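Local coordinates for assembly chaperone of ribosomal protein L4 (Acl4) (Chaetomium thermophilum, PDB 5TQB), which binds ribosomal protein L4 as its assembly chaperone with a TPR-like helical fold and probably shields it from cellular degradation, at residues V262-Y266 / W302-C306; P185-Q189 / S230-L234; L145-L149 / L173-A177; P85-L89 / V112-Q116; L15-E21 / Q50-L55. Numbering follows the deposited sequence.

Interaction 1. Residues V262-Y266 / W302-C306. With EDO (1,2-ethanediol), chain G.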
# COMPACT_ATOMS: atom_id res chain seq x y z
N VAL B 262 -11.31 -2.00 -7.04
CA VAL B 262 -12.01 -1.80 -8.30
C VAL B 262 -11.22 -0.87 -9.21
O VAL B 262 -11.00 -1.17 -10.38
CB VAL B 262 -13.40 -1.20 -8.07
CG1 VAL B 262 -14.11 -0.91 -9.42
CG2 VAL B 262 -14.25 -2.14 -7.23
N GLU B 263 -10.79 0.25 -8.64
CA GLU B 263 -10.16 1.31 -9.42
C GLU B 263 -8.82 0.86 -10.00
O GLU B 263 -8.41 1.34 -11.06
CB GLU B 263 -9.97 2.55 -8.55
CG GLU B 263 -9.54 3.79 -9.33
CD GLU B 263 -9.95 5.09 -8.65
OE1 GLU B 263 -9.38 6.14 -9.00
OE2 GLU B 263 -10.84 5.06 -7.78
N VAL B 264 -8.16 -0.08 -9.33
CA VAL B 264 -6.88 -0.58 -9.83
C VAL B 264 -7.08 -1.60 -10.95
O VAL B 264 -6.27 -1.66 -11.88
CB VAL B 264 -6.02 -1.16 -8.70
CG1 VAL B 264 -4.76 -1.83 -9.26
CG2 VAL B 264 -5.62 -0.04 -7.75
N TRP B 265 -8.13 -2.41 -10.87
CA TRP B 265 -8.43 -3.33 -11.97
C TRP B 265 -8.74 -2.52 -13.22
O TRP B 265 -8.30 -2.86 -14.32
CB TRP B 265 -9.61 -4.25 -11.62
CG TRP B 265 -9.25 -5.42 -10.75
CD1 TRP B 265 -9.64 -5.64 -9.46
CD2 TRP B 265 -8.42 -6.54 -11.12
NE1 TRP B 265 -9.11 -6.82 -9.00
CE2 TRP B 265 -8.36 -7.39 -9.99
CE3 TRP B 265 -7.73 -6.90 -12.28
CZ2 TRP B 265 -7.63 -8.58 -10.00
CZ3 TRP B 265 -7.01 -8.08 -12.28
CH2 TRP B 265 -6.97 -8.91 -11.15
N TYR B 266 -9.47 -1.43 -13.04
CA TYR B 266 -9.80 -0.54 -14.15
C TYR B 266 -8.55 0.09 -14.76
O TYR B 266 -8.34 0.05 -15.96
CB TYR B 266 -10.76 0.55 -13.69
CG TYR B 266 -10.98 1.60 -14.74
CD1 TYR B 266 -11.83 1.37 -15.81
CD2 TYR B 266 -10.32 2.82 -14.68
CE1 TYR B 266 -12.03 2.32 -16.78
CE2 TYR B 266 -10.51 3.78 -15.64
CZ TYR B 266 -11.37 3.52 -16.69
OH TYR B 266 -11.56 4.49 -17.66
N TRP B 302 -8.62 -7.98 -17.20
CA TRP B 302 -8.58 -7.01 -16.12
C TRP B 302 -9.93 -6.31 -15.97
O TRP B 302 -10.42 -6.11 -14.86
CB TRP B 302 -7.47 -5.99 -16.35
CG TRP B 302 -6.11 -6.47 -15.92
CD1 TRP B 302 -5.36 -7.44 -16.52
CD2 TRP B 302 -5.35 -5.99 -14.81
NE1 TRP B 302 -4.17 -7.59 -15.84
CE2 TRP B 302 -4.14 -6.72 -14.79
CE3 TRP B 302 -5.57 -5.02 -13.82
CZ2 TRP B 302 -3.15 -6.51 -13.82
CZ3 TRP B 302 -4.59 -4.81 -12.86
CH2 TRP B 302 -3.40 -5.55 -12.87
N LEU B 303 -10.54 -5.95 -17.10
CA LEU B 303 -11.79 -5.19 -17.08
C LEU B 303 -12.97 -6.06 -16.68
O LEU B 303 -13.88 -5.61 -15.99
CB LEU B 303 -12.04 -4.53 -18.44
CG LEU B 303 -11.06 -3.43 -18.84
CD1 LEU B 303 -11.30 -3.02 -20.28
CD2 LEU B 303 -11.17 -2.22 -17.92
N ARG B 304 -12.97 -7.31 -17.14
CA ARG B 304 -13.98 -8.27 -16.71
C ARG B 304 -13.89 -8.40 -15.20
O ARG B 304 -14.91 -8.34 -14.50
CB ARG B 304 -13.75 -9.63 -17.38
CG ARG B 304 -14.11 -9.66 -18.86
CD ARG B 304 -15.49 -10.24 -19.10
NE ARG B 304 -15.91 -10.12 -20.49
CZ ARG B 304 -15.53 -10.95 -21.47
NH1 ARG B 304 -14.71 -11.96 -21.22
NH2 ARG B 304 -15.96 -10.75 -22.70
N GLN B 305 -12.67 -8.54 -14.70
CA GLN B 305 -12.45 -8.72 -13.27
C GLN B 305 -12.82 -7.46 -12.51
O GLN B 305 -13.26 -7.52 -11.36
CB GLN B 305 -10.99 -9.08 -13.01
CG GLN B 305 -10.69 -9.43 -11.56
CD GLN B 305 -11.44 -10.66 -11.08
OE1 GLN B 305 -11.81 -11.53 -11.88
NE2 GLN B 305 -11.68 -10.74 -9.78
N CYS B 306 -12.65 -6.30 -13.15
CA CYS B 306 -13.05 -5.04 -12.54
C CYS B 306 -14.55 -5.04 -12.28
O CYS B 306 -14.99 -4.76 -11.16
CB CYS B 306 -12.66 -3.86 -13.43
SG CYS B 306 -13.40 -2.29 -12.94
C1 EDO G . -8.62 -12.21 -8.39
O1 EDO G . -7.33 -11.71 -8.11
C2 EDO G . -9.57 -11.83 -7.28
O2 EDO G . -9.89 -10.46 -7.36
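An aromatic and apolar interface packs an antiparallel helical hairpin in the C-terminal part of the TPR-like array, where the start of helix 262-281 lies against helix 291-313. Their short axes come within 8.3 Å at 159°, and the backbones draw together at W265 and C306, with CA atoms 5.0 Å apart. W265 fills the gap. The edge of its six-membered ring meets the face of the W302 six-membered ring, centroids 4.7 Å apart and planes at 61°, while Q305 CG sits 3.5 Å from the W265 six-membered-ring centroid in a CH-pi contact. The small C306 lets the helices approach: its CB lies 3.6 Å from W265 CB, and its SG 3.8 Å from V262 CG1. Beside it, Y266 CD1 touches L303 CD2 at 4.2 Å. Helix 244-257 packs on V264, W265 and W302 through I255 and L254, whereas helix 318-333 receives Y266 and L303, with the Y266 hydroxyl hydrogen-bonded to H323 and to the backbone of the L4 chain.

Interaction 2. Residues P185-Q189 / S230-L234; sequences PETWQ and SRVSL. With EDO (1,2-ethanediol), chain H.
Segments 185-189 and 230-234 are both helical and run in roughly the same direction, at 34° with short axes 11.1 Å apart, consistent with helices of successive hairpins lying side by side in a TPR-like alpha-solenoid. That spacing is too wide for close backbone packing, so long polar side chains bridge it. E186 faces S230 (CA atoms 7.6 Å apart) and Q189 faces L234 (6.9 Å). Q189 points toward the partner helix with chi1 and chi2 both t and chi3 at -59°. This extended chain carries NE2 to 2.8 Å from S230 O, donating a hydrogen bond to a carbonyl that also accepts L234 N at 3.2 Å. Q189 OE1 rests 3.6 Å from L234 CD1, the leucine being t,p. E186 leaves its backbone sideways with chi1 t and chi2 off-well at 143°; its OE2 accepts a hydrogen bond of 2.7 Å from OG of S230, itself in the t rotamer. An ethanediol, probably from the crystallisation liquor, donates from O2 to E186 OE2 at 2.7 Å, while E186 OE1 forms a salt bridge with a basic side chain of the L4 chain. Buried, directional hydrogen bonds thus join these helices beside the bound client.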
# COMPACT_ATOMS: atom_id res chain seq x y z
N PRO B 185 9.88 9.77 -3.44
CA PRO B 185 9.19 9.65 -4.74
C PRO B 185 8.00 10.60 -4.95
O PRO B 185 7.76 11.01 -6.08
CB PRO B 185 8.69 8.20 -4.75
CG PRO B 185 9.27 7.52 -3.57
CD PRO B 185 10.21 8.45 -2.88
N GLU B 186 7.28 10.94 -3.89
CA GLU B 186 6.08 11.76 -4.01
C GLU B 186 6.38 13.20 -4.44
O GLU B 186 5.54 13.86 -5.05
CB GLU B 186 5.33 11.77 -2.68
CG GLU B 186 4.07 12.60 -2.68
CD GLU B 186 2.95 11.98 -1.86
OE1 GLU B 186 2.37 12.70 -1.01
OE2 GLU B 186 2.65 10.79 -2.06
N THR B 187 7.58 13.68 -4.14
CA THR B 187 7.93 15.03 -4.52
C THR B 187 8.04 15.11 -6.04
O THR B 187 7.52 16.03 -6.66
CB THR B 187 9.25 15.47 -3.86
OG1 THR B 187 10.30 14.56 -4.22
CG2 THR B 187 9.11 15.48 -2.35
N TRP B 188 8.69 14.12 -6.64
CA TRP B 188 8.91 14.10 -8.08
C TRP B 188 7.65 13.69 -8.82
O TRP B 188 7.42 14.10 -9.97
CB TRP B 188 10.08 13.17 -8.41
CG TRP B 188 11.34 13.72 -7.85
CD1 TRP B 188 12.03 13.25 -6.77
CD2 TRP B 188 12.05 14.87 -8.31
NE1 TRP B 188 13.13 14.03 -6.54
CE2 TRP B 188 13.17 15.03 -7.47
CE3 TRP B 188 11.86 15.78 -9.35
CZ2 TRP B 188 14.09 16.06 -7.64
CZ3 TRP B 188 12.77 16.80 -9.52
CH2 TRP B 188 13.87 16.94 -8.67
N GLN B 189 6.82 12.91 -8.15
CA GLN B 189 5.50 12.58 -8.65
C GLN B 189 4.70 13.87 -8.82
O GLN B 189 4.01 14.07 -9.82
CB GLN B 189 4.82 11.65 -7.65
CG GLN B 189 3.66 10.88 -8.21
CD GLN B 189 3.35 9.65 -7.38
OE1 GLN B 189 4.20 8.77 -7.20
NE2 GLN B 189 2.13 9.59 -6.86
N SER B 230 -1.23 6.68 -2.99
CA SER B 230 -0.25 7.50 -3.69
C SER B 230 0.19 6.82 -5.00
O SER B 230 0.51 7.50 -5.98
CB SER B 230 0.95 7.76 -2.78
OG SER B 230 1.90 8.60 -3.41
N ARG B 231 0.20 5.49 -5.01
CA ARG B 231 0.60 4.75 -6.20
C ARG B 231 -0.53 4.66 -7.22
O ARG B 231 -0.29 4.42 -8.40
CB ARG B 231 1.10 3.35 -5.83
CG ARG B 231 2.61 3.29 -5.59
CD ARG B 231 2.95 2.40 -4.41
NE ARG B 231 2.73 1.00 -4.71
CZ ARG B 231 2.46 0.07 -3.80
NH1 ARG B 231 2.36 0.38 -2.51
NH2 ARG B 231 2.28 -1.18 -4.19
N VAL B 232 -1.76 4.85 -6.76
CA VAL B 232 -2.89 4.93 -7.66
C VAL B 232 -2.75 6.20 -8.49
O VAL B 232 -2.85 6.18 -9.71
CB VAL B 232 -4.24 4.93 -6.90
CG1 VAL B 232 -5.41 5.15 -7.86
CG2 VAL B 232 -4.41 3.62 -6.15
N SER B 233 -2.50 7.32 -7.80
CA SER B 233 -2.28 8.60 -8.45
C SER B 233 -1.14 8.48 -9.46
O SER B 233 -1.20 9.06 -10.55
CB SER B 233 -1.95 9.67 -7.41
OG SER B 233 -1.33 10.80 -7.99
N LEU B 234 -0.12 7.73 -9.09
CA LEU B 234 1.03 7.52 -9.96
C LEU B 234 0.61 6.87 -11.28
O LEU B 234 1.03 7.32 -12.35
CB LEU B 234 2.08 6.66 -9.26
CG LEU B 234 3.28 6.25 -10.12
CD1 LEU B 234 4.08 7.48 -10.53
CD2 LEU B 234 4.14 5.26 -9.37
C1 EDO H . 6.12 9.12 -0.77
O1 EDO H . 6.92 8.73 -1.86
C2 EDO H . 4.68 8.71 -0.96
O2 EDO H . 3.88 9.41 -0.04

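Interaction 3. Residues L145-L149 / L173-A177; sequences LAETL and LITEA. With EDO (1,2-ethanediol), chain I.
Helical segments 145-149 and 173-177 pack almost antiparallel, at 167°, with short axes 9.2 Å apart. Their register sets L149 beside L173 (CA atoms 5.7 Å apart) and A146 beside A177 (4.8 Å). Along the second segment, L173 comes first: it points toward the other helix as an m,t rotamer and places CD2 3.7 Å from CD2 of L149, also m,t. E176 then reaches across fully extended, chi1 and chi2 both t, so that its CD lies 3.5 Å from L149 CD1 and its OE2 4.3 Å from CD2 of L145, a t,p leucine. The carboxylate lies against these leucines and forms a salt bridge with R114 on helix 100-125. A177 ends the segment at the tightest backbone approach; its CB is 4.4 Å from A146 CB and 4.3 Å from L149 CD1. No hydrogen bond joins the segments. Elsewhere on the first helix E147 forms a salt bridge with R144 and a hydrogen bond with W184; its OE1 also accepts O2 of an ethanediol, probably from the crystallisation liquor, at 3.0 Å. An antiparallel helix pair with small residues where the backbones are closest is characteristic of the helical hairpins in TPR-like alpha-solenoids.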
# COMPACT_ATOMS: atom_id res chain seq x y z
N LEU B 145 6.50 17.09 5.66
CA LEU B 145 6.38 18.46 5.20
C LEU B 145 6.27 18.50 3.68
O LEU B 145 5.43 19.20 3.13
CB LEU B 145 7.57 19.30 5.64
CG LEU B 145 7.57 20.75 5.13
CD1 LEU B 145 6.34 21.51 5.61
CD2 LEU B 145 8.84 21.48 5.57
N ALA B 146 7.13 17.74 3.01
CA ALA B 146 7.13 17.68 1.55
C ALA B 146 5.77 17.20 1.04
O ALA B 146 5.22 17.75 0.08
CB ALA B 146 8.23 16.76 1.06
N GLU B 147 5.24 16.18 1.71
CA GLU B 147 3.93 15.65 1.37
C GLU B 147 2.83 16.68 1.61
O GLU B 147 1.81 16.69 0.93
CB GLU B 147 3.65 14.38 2.18
CG GLU B 147 4.50 13.18 1.78
CD GLU B 147 4.63 12.13 2.89
OE1 GLU B 147 3.84 12.18 3.86
OE2 GLU B 147 5.51 11.25 2.80
N THR B 148 3.04 17.56 2.60
CA THR B 148 2.07 18.60 2.91
C THR B 148 2.05 19.65 1.81
O THR B 148 0.98 20.14 1.42
CB THR B 148 2.38 19.27 4.27
OG1 THR B 148 2.29 18.29 5.32
CG2 THR B 148 1.42 20.40 4.55
N LEU B 149 3.23 20.00 1.32
CA LEU B 149 3.32 21.00 0.26
C LEU B 149 2.67 20.42 -0.99
O LEU B 149 1.92 21.11 -1.68
CB LEU B 149 4.78 21.38 0.02
CG LEU B 149 5.51 21.92 1.26
CD1 LEU B 149 6.96 22.25 0.93
CD2 LEU B 149 4.81 23.13 1.84
N LEU B 173 5.84 25.67 -4.36
CA LEU B 173 5.69 24.51 -3.49
C LEU B 173 6.61 23.37 -3.92
O LEU B 173 7.27 22.76 -3.07
CB LEU B 173 4.23 24.05 -3.47
CG LEU B 173 3.30 24.99 -2.70
CD1 LEU B 173 1.86 24.81 -3.13
CD2 LEU B 173 3.45 24.74 -1.20
N ILE B 174 6.68 23.09 -5.22
CA ILE B 174 7.48 21.96 -5.70
C ILE B 174 8.98 22.25 -5.68
O ILE B 174 9.78 21.32 -5.61
CB ILE B 174 7.04 21.48 -7.11
CG1 ILE B 174 7.22 22.59 -8.15
CG2 ILE B 174 5.60 20.98 -7.08
CD1 ILE B 174 7.01 22.13 -9.59
N THR B 175 9.36 23.52 -5.73
CA THR B 175 10.77 23.88 -5.60
C THR B 175 11.25 23.62 -4.17
O THR B 175 12.31 23.04 -3.96
CB THR B 175 11.06 25.36 -5.99
OG1 THR B 175 10.12 26.23 -5.36
CG2 THR B 175 10.99 25.54 -7.50
N GLU B 176 10.45 24.05 -3.19
CA GLU B 176 10.76 23.79 -1.79
C GLU B 176 10.74 22.29 -1.47
O GLU B 176 11.58 21.80 -0.72
CB GLU B 176 9.80 24.54 -0.87
CG GLU B 176 10.00 24.23 0.62
CD GLU B 176 9.07 25.01 1.54
OE1 GLU B 176 8.45 25.99 1.07
OE2 GLU B 176 8.97 24.64 2.73
N ALA B 177 9.77 21.57 -2.03
CA ALA B 177 9.61 20.14 -1.73
C ALA B 177 10.77 19.31 -2.29
O ALA B 177 11.23 18.37 -1.64
CB ALA B 177 8.29 19.64 -2.28
C1 EDO I . 2.59 9.17 4.35
O1 EDO I . 3.08 8.88 3.05
C2 EDO I . 1.24 9.83 4.22
O2 EDO I . 1.27 10.75 3.15

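Interaction 4. Residues P85-L89 / V112-Q116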
# COMPACT_ATOMS: atom_id res chain seq x y z
N PRO B 85 1.53 17.78 14.67
CA PRO B 85 0.94 18.50 13.53
C PRO B 85 -0.13 17.70 12.77
O PRO B 85 -0.84 18.27 11.94
CB PRO B 85 2.14 18.77 12.63
CG PRO B 85 3.11 17.69 12.95
CD PRO B 85 2.92 17.39 14.41
N GLU B 86 -0.23 16.41 13.08
CA GLU B 86 -1.11 15.48 12.38
C GLU B 86 -2.55 15.98 12.33
O GLU B 86 -3.22 15.88 11.29
CB GLU B 86 -1.06 14.11 13.06
CG GLU B 86 -1.96 13.04 12.44
CD GLU B 86 -1.99 11.75 13.25
OE1 GLU B 86 -1.02 11.48 13.98
OE2 GLU B 86 -3.00 11.02 13.15
N LYS B 87 -3.03 16.52 13.44
CA LYS B 87 -4.41 16.99 13.53
C LYS B 87 -4.73 18.12 12.54
O LYS B 87 -5.86 18.21 12.05
CB LYS B 87 -4.73 17.44 14.96
CG LYS B 87 -3.80 18.50 15.52
CD LYS B 87 -4.09 18.74 17.01
CE LYS B 87 -3.14 19.76 17.62
NZ LYS B 87 -1.75 19.24 17.78
N PHE B 88 -3.76 18.98 12.25
CA PHE B 88 -3.97 20.06 11.30
C PHE B 88 -4.13 19.50 9.89
O PHE B 88 -4.99 19.94 9.13
CB PHE B 88 -2.80 21.06 11.33
CG PHE B 88 -2.61 21.73 12.65
CD1 PHE B 88 -3.45 22.75 13.06
CD2 PHE B 88 -1.59 21.33 13.50
CE1 PHE B 88 -3.27 23.37 14.28
CE2 PHE B 88 -1.41 21.94 14.73
CZ PHE B 88 -2.25 22.96 15.12
N LEU B 89 -3.30 18.52 9.57
CA LEU B 89 -3.27 17.93 8.23
C LEU B 89 -4.55 17.15 7.95
O LEU B 89 -5.06 17.17 6.83
CB LEU B 89 -2.05 17.03 8.06
CG LEU B 89 -0.70 17.67 8.45
CD1 LEU B 89 0.44 16.69 8.23
CD2 LEU B 89 -0.45 18.96 7.68
N VAL B 112 4.06 24.12 11.90
CA VAL B 112 4.46 23.30 13.04
C VAL B 112 5.61 22.38 12.65
O VAL B 112 6.59 22.28 13.38
CB VAL B 112 3.28 22.46 13.57
CG1 VAL B 112 3.73 21.53 14.69
CG2 VAL B 112 2.16 23.37 14.05
N LEU B 113 5.48 21.73 11.50
CA LEU B 113 6.52 20.83 11.01
C LEU B 113 7.85 21.54 10.80
O LEU B 113 8.90 21.03 11.21
CB LEU B 113 6.08 20.16 9.70
CG LEU B 113 5.02 19.07 9.82
CD1 LEU B 113 4.45 18.73 8.44
CD2 LEU B 113 5.60 17.83 10.48
N ARG B 114 7.83 22.71 10.17
CA ARG B 114 9.06 23.45 9.89
C ARG B 114 9.80 23.84 11.17
O ARG B 114 11.03 23.82 11.21
CB ARG B 114 8.77 24.69 9.06
CG ARG B 114 9.13 24.53 7.59
CD ARG B 114 8.95 25.83 6.85
NE ARG B 114 7.54 26.19 6.70
CZ ARG B 114 6.84 26.06 5.58
NH1 ARG B 114 7.40 25.57 4.48
NH2 ARG B 114 5.57 26.42 5.57
N ALA B 115 9.04 24.19 12.21
CA ALA B 115 9.63 24.54 13.50
C ALA B 115 10.26 23.32 14.17
O ALA B 115 11.35 23.42 14.74
CB ALA B 115 8.57 25.15 14.41
N GLN B 116 9.59 22.18 14.08
CA GLN B 116 10.11 20.94 14.64
C GLN B 116 11.38 20.51 13.93
O GLN B 116 12.35 20.09 14.57
CB GLN B 116 9.05 19.84 14.54
CG GLN B 116 7.87 20.03 15.46
CD GLN B 116 6.81 18.97 15.26
OE1 GLN B 116 6.75 18.32 14.21
NE2 GLN B 116 5.96 18.78 16.26
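This contact belongs to a TPR-like alpha-helical repeat fold and joins the beginning of helix 86-94 to the middle of the long helix 100-125. P85, in the loop leading into the first helix, has the largest buried area of the contact, 81 Å², and points toward the partner. Its ring rests against V112 and L113, with CB 3.8 Å from V112 CG1 and CG 3.5 Å from L113 CD2. V112, in its t rotamer, spreads its methyls between two neighbours: CG1 meets the proline, while CG2 lies 3.9 Å from F88 CE2. L113 similarly offers CD2 to P85 and CD1, at 4.5 Å, to L89 CD1. The interface is consequently apolar, without hydrogen bonds between the segments, and it buries 230 Å² in all. F88 N and L89 N make weak hydrogen bonds to P85 O, at 3.0 and 3.4 Å. Beyond these segments, helix 131-156 packs on L89 and L113 through T148, and an aromatic side chain of the L4 chain touches L89. Q116 closes the contact at one end: its OE1 is hydrogen-bonded to K141 NZ, whereas its NE2 lies 3.8 Å from P85 CD.

Interaction 5. Residues L15-E21 / Q50-L55; sequences LEEGDIE and QIHVEL
I20 points toward segment 50-55 and overlaps I51, E54 and L55: its CG2 lies 3.9 Å from I51 CG2 and 3.3 Å from L55 CD2, and its CD1 3.8 Å from E54 CB. I20, I51 and L55 are all m,t, the CA atoms of I20 and I51 lying 6.5 Å apart. L15, a t,p rotamer, adds CD1 to I51 CG1 at 4.0 Å and CD2 to Q50 OE1 at 3.8 Å, Q50 NE2 being hydrogen-bonded to E86. Residues 15-16 finish one helix and 20-21 begin the next. Between them G18, at phi/psi 74/14, is the C-prime residue of a Schellman motif, with G18 N to L15 O at 3.1 Å; D19 follows as N-cap. This tight turn lets L15 and I20 approach the same helix, as in TPR-like hairpins. Residues 50-54, helical (E54 N to Q50 O, 3.0 Å), fall within the predicted TPR repeat. Helix 20-32 packs on I51 through A23, A24 and A27, helix 58-71 on Q50 and V53, and the L4 chain binds D19 and E54.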
# COMPACT_ATOMS: atom_id res chain seq x y z
N LEU B 15 -4.67 -0.38 18.31
CA LEU B 15 -4.85 0.19 16.99
C LEU B 15 -3.82 -0.39 16.02
O LEU B 15 -4.15 -0.70 14.87
CB LEU B 15 -4.73 1.71 17.05
CG LEU B 15 -5.12 2.49 15.80
CD1 LEU B 15 -6.57 2.25 15.41
CD2 LEU B 15 -4.88 3.97 16.01
N GLU B 16 -2.59 -0.55 16.50
CA GLU B 16 -1.51 -1.09 15.68
C GLU B 16 -1.67 -2.59 15.42
O GLU B 16 -0.98 -3.15 14.58
CB GLU B 16 -0.16 -0.82 16.33
CG GLU B 16 0.28 0.63 16.29
CD GLU B 16 1.67 0.84 16.87
OE1 GLU B 16 2.29 -0.15 17.31
OE2 GLU B 16 2.15 1.99 16.86
N GLU B 17 -2.58 -3.23 16.16
CA GLU B 17 -2.86 -4.65 15.98
C GLU B 17 -4.13 -4.87 15.17
O GLU B 17 -4.60 -5.99 15.03
CB GLU B 17 -3.00 -5.35 17.34
CG GLU B 17 -1.68 -5.66 18.02
CD GLU B 17 -1.85 -6.38 19.34
OE1 GLU B 17 -2.84 -7.13 19.51
OE2 GLU B 17 -0.98 -6.20 20.22
N GLY B 18 -4.69 -3.78 14.64
CA GLY B 18 -5.89 -3.86 13.83
C GLY B 18 -7.15 -4.12 14.63
O GLY B 18 -8.19 -4.46 14.06
N ASP B 19 -7.07 -3.95 15.95
CA ASP B 19 -8.23 -4.14 16.82
C ASP B 19 -8.86 -2.78 17.12
O ASP B 19 -8.81 -2.30 18.25
CB ASP B 19 -7.83 -4.86 18.11
CG ASP B 19 -9.03 -5.37 18.89
OD1 ASP B 19 -10.15 -4.85 18.67
OD2 ASP B 19 -8.87 -6.29 19.72
N ILE B 20 -9.46 -2.19 16.10
CA ILE B 20 -9.94 -0.81 16.15
C ILE B 20 -11.11 -0.63 17.12
O ILE B 20 -11.20 0.39 17.80
CB ILE B 20 -10.34 -0.33 14.74
CG1 ILE B 20 -9.16 -0.49 13.78
CG2 ILE B 20 -10.80 1.13 14.77
CD1 ILE B 20 -9.49 -0.23 12.33
N GLU B 21 -12.00 -1.61 17.17
CA GLU B 21 -13.18 -1.52 18.03
C GLU B 21 -12.79 -1.35 19.50
O GLU B 21 -13.29 -0.46 20.19
CB GLU B 21 -14.04 -2.78 17.88
CG GLU B 21 -14.42 -3.11 16.44
CD GLU B 21 -15.19 -1.99 15.76
OE1 GLU B 21 -15.90 -1.23 16.46
OE2 GLU B 21 -15.08 -1.86 14.52
N GLN B 50 -7.63 9.50 14.96
CA GLN B 50 -7.06 8.43 14.13
C GLN B 50 -7.99 7.22 14.12
O GLN B 50 -8.21 6.61 13.07
CB GLN B 50 -5.71 7.96 14.68
CG GLN B 50 -4.62 9.02 14.74
CD GLN B 50 -3.41 8.57 15.55
OE1 GLN B 50 -3.39 7.47 16.11
NE2 GLN B 50 -2.39 9.42 15.62
N ILE B 51 -8.51 6.87 15.28
CA ILE B 51 -9.32 5.66 15.43
C ILE B 51 -10.59 5.76 14.61
O ILE B 51 -10.97 4.82 13.91
CB ILE B 51 -9.67 5.39 16.90
CG1 ILE B 51 -8.41 5.00 17.67
CG2 ILE B 51 -10.71 4.27 17.03
CD1 ILE B 51 -8.56 5.07 19.20
N HIS B 52 -11.26 6.90 14.69
CA HIS B 52 -12.51 7.08 13.99
C HIS B 52 -12.31 7.29 12.48
O HIS B 52 -13.22 7.07 11.69
CB HIS B 52 -13.31 8.22 14.62
CG HIS B 52 -13.93 7.85 15.93
ND1 HIS B 52 -13.22 7.79 17.10
CD2 HIS B 52 -15.20 7.48 16.24
CE1 HIS B 52 -14.02 7.42 18.08
NE2 HIS B 52 -15.23 7.22 17.58
N VAL B 53 -11.10 7.69 12.09
CA VAL B 53 -10.75 7.74 10.68
C VAL B 53 -10.66 6.32 10.16
O VAL B 53 -11.21 6.00 9.10
CB VAL B 53 -9.39 8.46 10.45
CG1 VAL B 53 -8.66 7.92 9.22
CG2 VAL B 53 -9.60 9.96 10.32
N GLU B 54 -9.96 5.48 10.90
CA GLU B 54 -9.80 4.08 10.52
C GLU B 54 -11.14 3.36 10.52
O GLU B 54 -11.31 2.36 9.82
CB GLU B 54 -8.81 3.39 11.46
CG GLU B 54 -7.45 4.08 11.53
CD GLU B 54 -6.34 3.27 10.88
OE1 GLU B 54 -5.43 3.88 10.28
OE2 GLU B 54 -6.38 2.03 10.97
N LEU B 55 -12.09 3.86 11.30
CA LEU B 55 -13.44 3.28 11.36
C LEU B 55 -14.33 3.76 10.21
O LEU B 55 -15.40 3.19 9.98
CB LEU B 55 -14.11 3.63 12.68
CG LEU B 55 -13.69 2.87 13.94
CD1 LEU B 55 -14.42 3.42 15.16
CD2 LEU B 55 -13.94 1.37 13.79

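From the N terminus, the five contacts follow one another in series, none nesting or crossing. Interaction 5 closes a 28-residue connection at the first helical hairpins, and interaction 4 the next, 22 residues long; E86 and Q50 link them by a probable hydrogen bond. Interaction 3 then joins helices 131-156 and 166-180, touching interaction 4 through the salt bridge of E176 with R114. T187 packs on A146, carrying the array into interaction 2, whose 40-residue connection ends on helix 228-240. From there V232 meets V264 of interaction 1, about 37 Å centre to centre from interaction 4. Successive touches thus run along most of the solenoid-like chain.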